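Local coordinates for protein ribonucleoside-diphosphate reductase subunit beta (Streptococcus sanguinis, PDB 4N83) that carries the dimetal site of a class Ib ribonucleotide reductase, which probably supplies deoxyribonucleotides for DNA synthesis by reducing the corresponding ribonucleotides, at residues A[253-258]-A[272-277]; A[49-54]-A[243-248]; A[19-24]-A[87-92]. All coordinates share one frame; numbering follows the deposited sequence.

The three contacts run from surface to core. Contact 3 is buried: two nearly parallel helical turns, 19-24 and 87-92, pack through an indole edge, an alanine and a valine, near the metal site and the second subunit. Contact 1 is partly buried and the only one of the three with a salt bridge between its segments, beside a tyrosine ring. Contact 2 lies at the surface and is made by apolar groups with no hydrogen bond between its segments. Contacts 1 and 2 share helix 246-263, contact 2 at its start and contact 1 further along, whereas contacts 2 and 3 lie on opposite sides of the chain's centre.

Contact 1. Residues A[253-258]-A[272-277]; sequences LRYNAN and DSADDV
The salt bridge between R254 and D272 is made by NE of the arginine, which gives its hydrogen to OD1 at 2.9 Å along a nearly straight line (167°). OD1 lies almost in the guanidinium plane, at its edge, whereas NE reaches OD1 from above the carboxylate plane, and the two flat groups stand 80° apart. The arginine chain bends at chi3 (-76°), a turn that sets NE beside the aspartate, while NH1 has a second partner in the hydroxyl of Y229 on helix 211-240. Segment 253-258 of helix 246-263 here meets the loop that follows it, before the chain enters helix 279-285 in this all-helical, ferritin-like fold. Y255 forms the middle of the interface. With its CG anti to the backbone N, the ring lies among the loop residues: the backbone O of D272 is 3.5 Å from CD1, at the ring edge, and CA of A274 sits over one face. Lower on the side chain, CG2 of V277 packs against CB at 3.8 Å and also touches CG and CD2, the two side chains crossing at about a right angle. Within the loop, D276 OD1 accepts a weak hydrogen bond from S273 N. N258 faces D272 O only loosely, with ND2 3.9 Å away; its OD1 is instead bonded to the backbone N of F270, earlier in the same loop.

Contact 2. Residues A[49-54]-A[243-248]; sequences HKEKDL and VGWTEE
K50 and V243 bring the two backbones closest, their CA atoms 6.6 Å apart, where the first turn of helix 49-78 meets the link into helix 246-263. The second segment is bent: G244 has a positive phi (85°), and W245 follows at the N-cap position, so that V243 and W245 both lie against the opposing helix before the chain turns away into its own helical run. V243 uses its two methyls on different partners. CG1 lies 3.8 Å from the backbone O of K50 and is brushed by the CG atoms of K50 and E51, whereas CG2 touches CD2 of L54 at 3.7 Å. The same CD2 reaches the indole, 3.8 Å from CZ3 of W245, and approaches it obliquely. L54 points toward the other segment; chi1 (178°) sets CG anti to the backbone N, and CD2, carried on CG, meets both. In this helical, ferritin-like subunit the contact joins two elements far apart in sequence, and helix 211-240 adds L239 and Y240 against L54. V243 CG2 also lies over one face of the W245 ring, 3.9 Å above the plane and offset toward the rim; leucine, valine and indole therefore form one small apolar cluster. The ring of W245 further meets that of Y170 on helix 162-173. The carboxylate of E51 approaches this cluster more distantly, with OE2 4.4 Å from CZ2 of W245.

Contact 3. Residues A[19-24]-A[87-92]; sequences KSTWEK and EAVFNN
The closest apolar contact is between W22 and A88, CZ3 of the indole lying 3.8 Å from the alanine CB. The tryptophan CG is anti to its backbone N (chi1 174°), and the six-membered end of the indole reaches the opposite helix. Its CB packs against CG2 of V89 at 4.2 Å, and CZ3 also approaches CB of N92 obliquely. Next to the indole, T21 and V89 cross at about a right angle, with methyl CG2 of the threonine 4.0 Å from CG1 of the valine.

The polar contacts are of another kind. The carbonyl O of A88 sits in the plane of the indole, at its edge, 3.3 Å from CZ3; this oxygen also accepts the helical bond from N92 N. No hydrogen bond crosses between the segments. T21 turns its hydroxyl back to its own helix, where OG1 is bonded to I17 O, which leaves the methyl for V89.

The two segments, parts of helix 16-27 and helix 84-111 in the ferritin-like bundle, run in nearly the same direction, their axes 9.8 Å apart at an angle of 20°. Helix 84-111 carries the manganese ligands E97 and H100, and the side chain of N92 is about 5 Å from that of H194. Y197 of helix 178-206 packs on both T21 and V89, while F95 and K102 of the second subunit pack on N92 and W22, respectively.

Contact 1. Residues A[253-258]-A[272-277]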
# COMPACT_ATOMS: atom_id res chain seq x y z
N LEU A 253 6.39 -26.89 -11.58
CA LEU A 253 5.06 -26.61 -11.03
C LEU A 253 4.69 -27.54 -9.88
O LEU A 253 4.12 -27.10 -8.88
CB LEU A 253 3.99 -26.69 -12.12
CG LEU A 253 3.84 -25.44 -13.00
CD1 LEU A 253 3.02 -25.76 -14.25
CD2 LEU A 253 3.21 -24.30 -12.21
N ARG A 254 5.00 -28.83 -10.03
CA ARG A 254 4.77 -29.81 -8.97
C ARG A 254 5.64 -29.53 -7.74
O ARG A 254 5.22 -29.78 -6.61
CB ARG A 254 5.03 -31.23 -9.48
CG ARG A 254 3.96 -31.75 -10.44
CD ARG A 254 4.25 -33.18 -10.87
NE ARG A 254 5.33 -33.26 -11.86
CZ ARG A 254 5.16 -33.24 -13.18
NH1 ARG A 254 3.96 -33.14 -13.73
NH2 ARG A 254 6.23 -33.31 -13.97
N TYR A 255 6.84 -29.02 -7.98
CA TYR A 255 7.79 -28.71 -6.91
C TYR A 255 7.31 -27.55 -6.04
O TYR A 255 7.26 -27.68 -4.81
CB TYR A 255 9.17 -28.39 -7.51
CG TYR A 255 10.18 -27.84 -6.52
CD1 TYR A 255 10.54 -28.56 -5.39
CD2 TYR A 255 10.78 -26.60 -6.72
CE1 TYR A 255 11.46 -28.07 -4.48
CE2 TYR A 255 11.70 -26.09 -5.82
CZ TYR A 255 12.04 -26.83 -4.71
OH TYR A 255 12.95 -26.33 -3.81
N ASN A 256 6.95 -26.44 -6.67
CA ASN A 256 6.49 -25.25 -5.94
C ASN A 256 5.08 -25.38 -5.36
O ASN A 256 4.70 -24.60 -4.49
CB ASN A 256 6.57 -24.01 -6.84
CG ASN A 256 7.99 -23.53 -7.05
OD1 ASN A 256 8.73 -23.32 -6.08
ND2 ASN A 256 8.39 -23.35 -8.30
N ALA A 257 4.31 -26.35 -5.85
CA ALA A 257 2.99 -26.65 -5.29
C ALA A 257 3.12 -27.11 -3.83
O ALA A 257 2.25 -26.83 -3.01
CB ALA A 257 2.29 -27.72 -6.11
N ASN A 258 4.22 -27.80 -3.53
CA ASN A 258 4.50 -28.28 -2.18
C ASN A 258 4.84 -27.15 -1.22
O ASN A 258 4.52 -27.22 -0.03
CB ASN A 258 5.64 -29.30 -2.22
CG ASN A 258 5.34 -30.48 -3.12
OD1 ASN A 258 4.20 -30.92 -3.23
ND2 ASN A 258 6.37 -31.01 -3.78
N ASP A 272 8.41 -34.56 -6.54
CA ASP A 272 9.42 -33.77 -7.24
C ASP A 272 10.19 -32.86 -6.27
O ASP A 272 9.63 -31.89 -5.75
CB ASP A 272 8.78 -32.92 -8.34
CG ASP A 272 8.16 -33.76 -9.44
OD1 ASP A 272 7.92 -33.20 -10.54
OD2 ASP A 272 7.92 -34.96 -9.23
N SER A 273 11.46 -33.17 -6.06
CA SER A 273 12.33 -32.39 -5.18
C SER A 273 13.10 -31.35 -6.00
O SER A 273 12.77 -31.09 -7.16
CB SER A 273 13.30 -33.32 -4.44
OG SER A 273 14.00 -32.62 -3.42
N ALA A 274 14.13 -30.75 -5.39
CA ALA A 274 14.99 -29.79 -6.08
C ALA A 274 15.88 -30.46 -7.13
O ALA A 274 16.22 -29.84 -8.14
CB ALA A 274 15.84 -29.02 -5.08
N ASP A 275 16.28 -31.71 -6.88
CA ASP A 275 17.11 -32.47 -7.82
C ASP A 275 16.35 -32.87 -9.10
O ASP A 275 16.97 -33.10 -10.13
CB ASP A 275 17.66 -33.74 -7.15
CG ASP A 275 18.69 -33.44 -6.07
OD1 ASP A 275 19.01 -34.36 -5.29
OD2 ASP A 275 19.19 -32.29 -6.00
N ASP A 276 15.02 -32.94 -9.01
CA ASP A 276 14.19 -33.27 -10.17
C ASP A 276 14.05 -32.07 -11.12
O ASP A 276 14.00 -32.25 -12.34
CB ASP A 276 12.80 -33.73 -9.72
CG ASP A 276 12.86 -34.98 -8.85
OD1 ASP A 276 13.52 -34.94 -7.79
OD2 ASP A 276 12.23 -35.99 -9.22
N VAL A 277 14.00 -30.87 -10.55
CA VAL A 277 13.89 -29.63 -11.32
C VAL A 277 15.18 -29.37 -12.10
O VAL A 277 16.26 -29.80 -11.68
CB VAL A 277 13.59 -28.43 -10.39
CG1 VAL A 277 13.65 -27.11 -11.14
CG2 VAL A 277 12.23 -28.61 -9.73

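Contact 2. Residues A[49-54]-A[243-248]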
# COMPACT_ATOMS: atom_id res chain seq x y z
N HIS A 49 13.02 -15.67 -32.84
CA HIS A 49 11.60 -15.35 -32.71
C HIS A 49 10.86 -16.35 -31.81
O HIS A 49 9.85 -16.01 -31.20
CB HIS A 49 10.92 -15.31 -34.08
CG HIS A 49 11.32 -14.13 -34.92
ND1 HIS A 49 12.03 -14.26 -36.09
CD2 HIS A 49 11.11 -12.81 -34.75
CE1 HIS A 49 12.23 -13.06 -36.61
NE2 HIS A 49 11.68 -12.16 -35.81
N LYS A 50 11.37 -17.58 -31.75
CA LYS A 50 10.78 -18.62 -30.90
C LYS A 50 10.97 -18.27 -29.42
O LYS A 50 10.05 -18.42 -28.62
CB LYS A 50 11.42 -19.98 -31.20
CG LYS A 50 10.42 -21.11 -31.42
CD LYS A 50 9.87 -21.09 -32.84
CE LYS A 50 9.07 -22.35 -33.16
NZ LYS A 50 8.83 -22.50 -34.62
N GLU A 51 12.17 -17.80 -29.07
CA GLU A 51 12.51 -17.46 -27.69
C GLU A 51 12.03 -16.07 -27.28
O GLU A 51 11.58 -15.88 -26.15
CB GLU A 51 14.02 -17.58 -27.47
CG GLU A 51 14.54 -19.00 -27.58
CD GLU A 51 16.03 -19.11 -27.33
OE1 GLU A 51 16.78 -18.20 -27.75
OE2 GLU A 51 16.46 -20.12 -26.73
N LYS A 52 12.12 -15.10 -28.19
CA LYS A 52 11.66 -13.73 -27.92
C LYS A 52 10.15 -13.65 -27.66
O LYS A 52 9.71 -12.92 -26.78
CB LYS A 52 12.01 -12.78 -29.08
CG LYS A 52 13.45 -12.27 -29.06
CD LYS A 52 13.65 -11.21 -30.13
CE LYS A 52 15.06 -10.63 -30.09
NZ LYS A 52 15.28 -9.65 -31.18
N ASP A 53 9.38 -14.41 -28.44
CA ASP A 53 7.92 -14.39 -28.33
C ASP A 53 7.44 -15.03 -27.02
O ASP A 53 6.39 -14.65 -26.50
CB ASP A 53 7.28 -15.10 -29.53
CG ASP A 53 5.84 -14.67 -29.76
OD1 ASP A 53 5.61 -13.49 -30.08
OD2 ASP A 53 4.94 -15.53 -29.64
N LEU A 54 8.20 -15.99 -26.50
CA LEU A 54 7.86 -16.65 -25.24
C LEU A 54 8.01 -15.72 -24.03
O LEU A 54 7.25 -15.82 -23.07
CB LEU A 54 8.73 -17.89 -25.04
CG LEU A 54 8.54 -18.69 -23.74
CD1 LEU A 54 7.09 -19.14 -23.58
CD2 LEU A 54 9.48 -19.88 -23.72
N VAL A 243 9.63 -24.31 -28.01
CA VAL A 243 10.98 -24.25 -27.44
C VAL A 243 11.39 -25.57 -26.77
O VAL A 243 12.57 -25.89 -26.71
CB VAL A 243 11.15 -23.07 -26.44
CG1 VAL A 243 11.11 -21.74 -27.18
CG2 VAL A 243 10.10 -23.11 -25.34
N GLY A 244 10.40 -26.31 -26.28
CA GLY A 244 10.61 -27.67 -25.79
C GLY A 244 11.08 -27.78 -24.34
O GLY A 244 11.96 -28.59 -24.04
N TRP A 245 10.48 -26.99 -23.46
CA TRP A 245 10.73 -27.10 -22.01
C TRP A 245 9.45 -27.46 -21.26
O TRP A 245 9.34 -27.22 -20.05
CB TRP A 245 11.30 -25.79 -21.44
CG TRP A 245 12.41 -25.16 -22.24
CD1 TRP A 245 13.38 -25.81 -22.95
CD2 TRP A 245 12.67 -23.76 -22.37
NE1 TRP A 245 14.22 -24.89 -23.53
CE2 TRP A 245 13.82 -23.63 -23.19
CE3 TRP A 245 12.05 -22.60 -21.88
CZ2 TRP A 245 14.35 -22.38 -23.54
CZ3 TRP A 245 12.59 -21.36 -22.23
CH2 TRP A 245 13.72 -21.27 -23.05
N THR A 246 8.48 -28.06 -21.96
CA THR A 246 7.15 -28.34 -21.40
C THR A 246 7.21 -29.23 -20.16
O THR A 246 6.57 -28.93 -19.15
CB THR A 246 6.24 -29.00 -22.44
OG1 THR A 246 6.15 -28.17 -23.60
CG2 THR A 246 4.84 -29.23 -21.88
N GLU A 247 7.96 -30.32 -20.25
CA GLU A 247 8.05 -31.29 -19.15
C GLU A 247 8.88 -30.77 -17.97
O GLU A 247 8.72 -31.25 -16.85
CB GLU A 247 8.62 -32.62 -19.65
CG GLU A 247 7.73 -33.33 -20.66
CD GLU A 247 6.36 -33.70 -20.11
OE1 GLU A 247 6.25 -33.92 -18.88
OE2 GLU A 247 5.40 -33.78 -20.90
N GLU A 248 9.77 -29.82 -18.22
CA GLU A 248 10.57 -29.20 -17.16
C GLU A 248 9.74 -28.21 -16.33
O GLU A 248 9.93 -28.11 -15.12
CB GLU A 248 11.79 -28.48 -17.74
CG GLU A 248 12.82 -29.42 -18.35
CD GLU A 248 14.05 -28.68 -18.86
OE1 GLU A 248 15.17 -29.02 -18.44
OE2 GLU A 248 13.88 -27.74 -19.68

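Contact 3. Residues A[19-24]-A[87-92]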
# COMPACT_ATOMS: atom_id res chain seq x y z
N LYS A 19 5.18 -7.60 13.74
CA LYS A 19 6.44 -6.86 13.84
C LYS A 19 7.42 -7.26 12.75
O LYS A 19 7.84 -6.43 11.94
CB LYS A 19 7.11 -7.10 15.20
CG LYS A 19 6.71 -6.14 16.31
CD LYS A 19 7.55 -6.38 17.55
CE LYS A 19 7.72 -5.14 18.40
NZ LYS A 19 8.98 -5.19 19.20
N SER A 20 7.78 -8.54 12.74
CA SER A 20 8.83 -9.05 11.86
C SER A 20 8.47 -9.00 10.38
O SER A 20 9.32 -8.72 9.54
CB SER A 20 9.22 -10.48 12.26
OG SER A 20 8.08 -11.32 12.30
N THR A 21 7.20 -9.28 10.06
CA THR A 21 6.75 -9.28 8.67
C THR A 21 6.72 -7.87 8.09
O THR A 21 7.03 -7.67 6.91
CB THR A 21 5.36 -9.92 8.52
OG1 THR A 21 5.32 -11.17 9.21
CG2 THR A 21 5.04 -10.15 7.04
N TRP A 22 6.34 -6.90 8.91
CA TRP A 22 6.41 -5.49 8.52
C TRP A 22 7.87 -5.08 8.29
O TRP A 22 8.20 -4.51 7.26
CB TRP A 22 5.77 -4.61 9.59
CG TRP A 22 5.93 -3.14 9.34
CD1 TRP A 22 6.96 -2.34 9.75
CD2 TRP A 22 5.02 -2.28 8.63
NE1 TRP A 22 6.75 -1.05 9.34
CE2 TRP A 22 5.57 -0.98 8.65
CE3 TRP A 22 3.80 -2.49 7.97
CZ2 TRP A 22 4.95 0.10 8.03
CZ3 TRP A 22 3.18 -1.41 7.37
CH2 TRP A 22 3.75 -0.13 7.40
N GLU A 23 8.72 -5.39 9.27
CA GLU A 23 10.15 -5.09 9.17
C GLU A 23 10.75 -5.63 7.88
O GLU A 23 11.33 -4.88 7.10
CB GLU A 23 10.91 -5.68 10.37
CG GLU A 23 10.79 -4.87 11.65
CD GLU A 23 11.50 -5.51 12.83
OE1 GLU A 23 11.79 -6.73 12.77
OE2 GLU A 23 11.77 -4.79 13.82
N LYS A 24 10.60 -6.93 7.67
CA LYS A 24 11.19 -7.61 6.52
C LYS A 24 10.73 -7.03 5.19
O LYS A 24 11.55 -6.76 4.31
CB LYS A 24 10.89 -9.11 6.56
CG LYS A 24 11.45 -9.90 5.39
CD LYS A 24 11.91 -11.29 5.79
CE LYS A 24 13.27 -11.26 6.47
NZ LYS A 24 13.77 -12.62 6.80
N GLU A 87 -3.48 -5.38 9.08
CA GLU A 87 -4.04 -4.53 8.04
C GLU A 87 -2.97 -3.60 7.46
O GLU A 87 -2.92 -3.39 6.25
CB GLU A 87 -5.23 -3.71 8.57
CG GLU A 87 -6.02 -2.99 7.48
CD GLU A 87 -7.45 -2.65 7.88
OE1 GLU A 87 -7.88 -3.02 8.99
OE2 GLU A 87 -8.14 -2.00 7.06
N ALA A 88 -2.12 -3.07 8.33
CA ALA A 88 -0.98 -2.26 7.89
C ALA A 88 -0.03 -3.07 7.01
O ALA A 88 0.39 -2.60 5.95
CB ALA A 88 -0.23 -1.70 9.10
N VAL A 89 0.28 -4.30 7.43
CA VAL A 89 1.12 -5.19 6.63
C VAL A 89 0.50 -5.41 5.25
O VAL A 89 1.21 -5.40 4.25
CB VAL A 89 1.35 -6.56 7.33
CG1 VAL A 89 2.14 -7.50 6.43
CG2 VAL A 89 2.07 -6.37 8.66
N PHE A 90 -0.82 -5.58 5.20
CA PHE A 90 -1.53 -5.78 3.94
C PHE A 90 -1.55 -4.53 3.05
O PHE A 90 -1.62 -4.65 1.82
CB PHE A 90 -2.96 -6.28 4.17
CG PHE A 90 -3.05 -7.77 4.39
CD1 PHE A 90 -2.63 -8.65 3.39
CD2 PHE A 90 -3.53 -8.29 5.58
CE1 PHE A 90 -2.70 -10.01 3.58
CE2 PHE A 90 -3.60 -9.66 5.77
CZ PHE A 90 -3.18 -10.52 4.78
N ASN A 91 -1.48 -3.35 3.66
CA ASN A 91 -1.33 -2.11 2.89
C ASN A 91 0.02 -2.09 2.19
O ASN A 91 0.11 -1.74 1.01
CB ASN A 91 -1.48 -0.88 3.79
CG ASN A 91 -2.87 -0.76 4.39
OD1 ASN A 91 -3.86 -1.13 3.77
ND2 ASN A 91 -2.94 -0.22 5.60
N ASN A 92 1.06 -2.48 2.93
CA ASN A 92 2.39 -2.67 2.37
C ASN A 92 2.41 -3.77 1.30
O ASN A 92 3.04 -3.60 0.25
CB ASN A 92 3.40 -3.01 3.47
CG ASN A 92 4.73 -3.48 2.92
OD1 ASN A 92 5.02 -4.67 2.93
ND2 ASN A 92 5.53 -2.54 2.42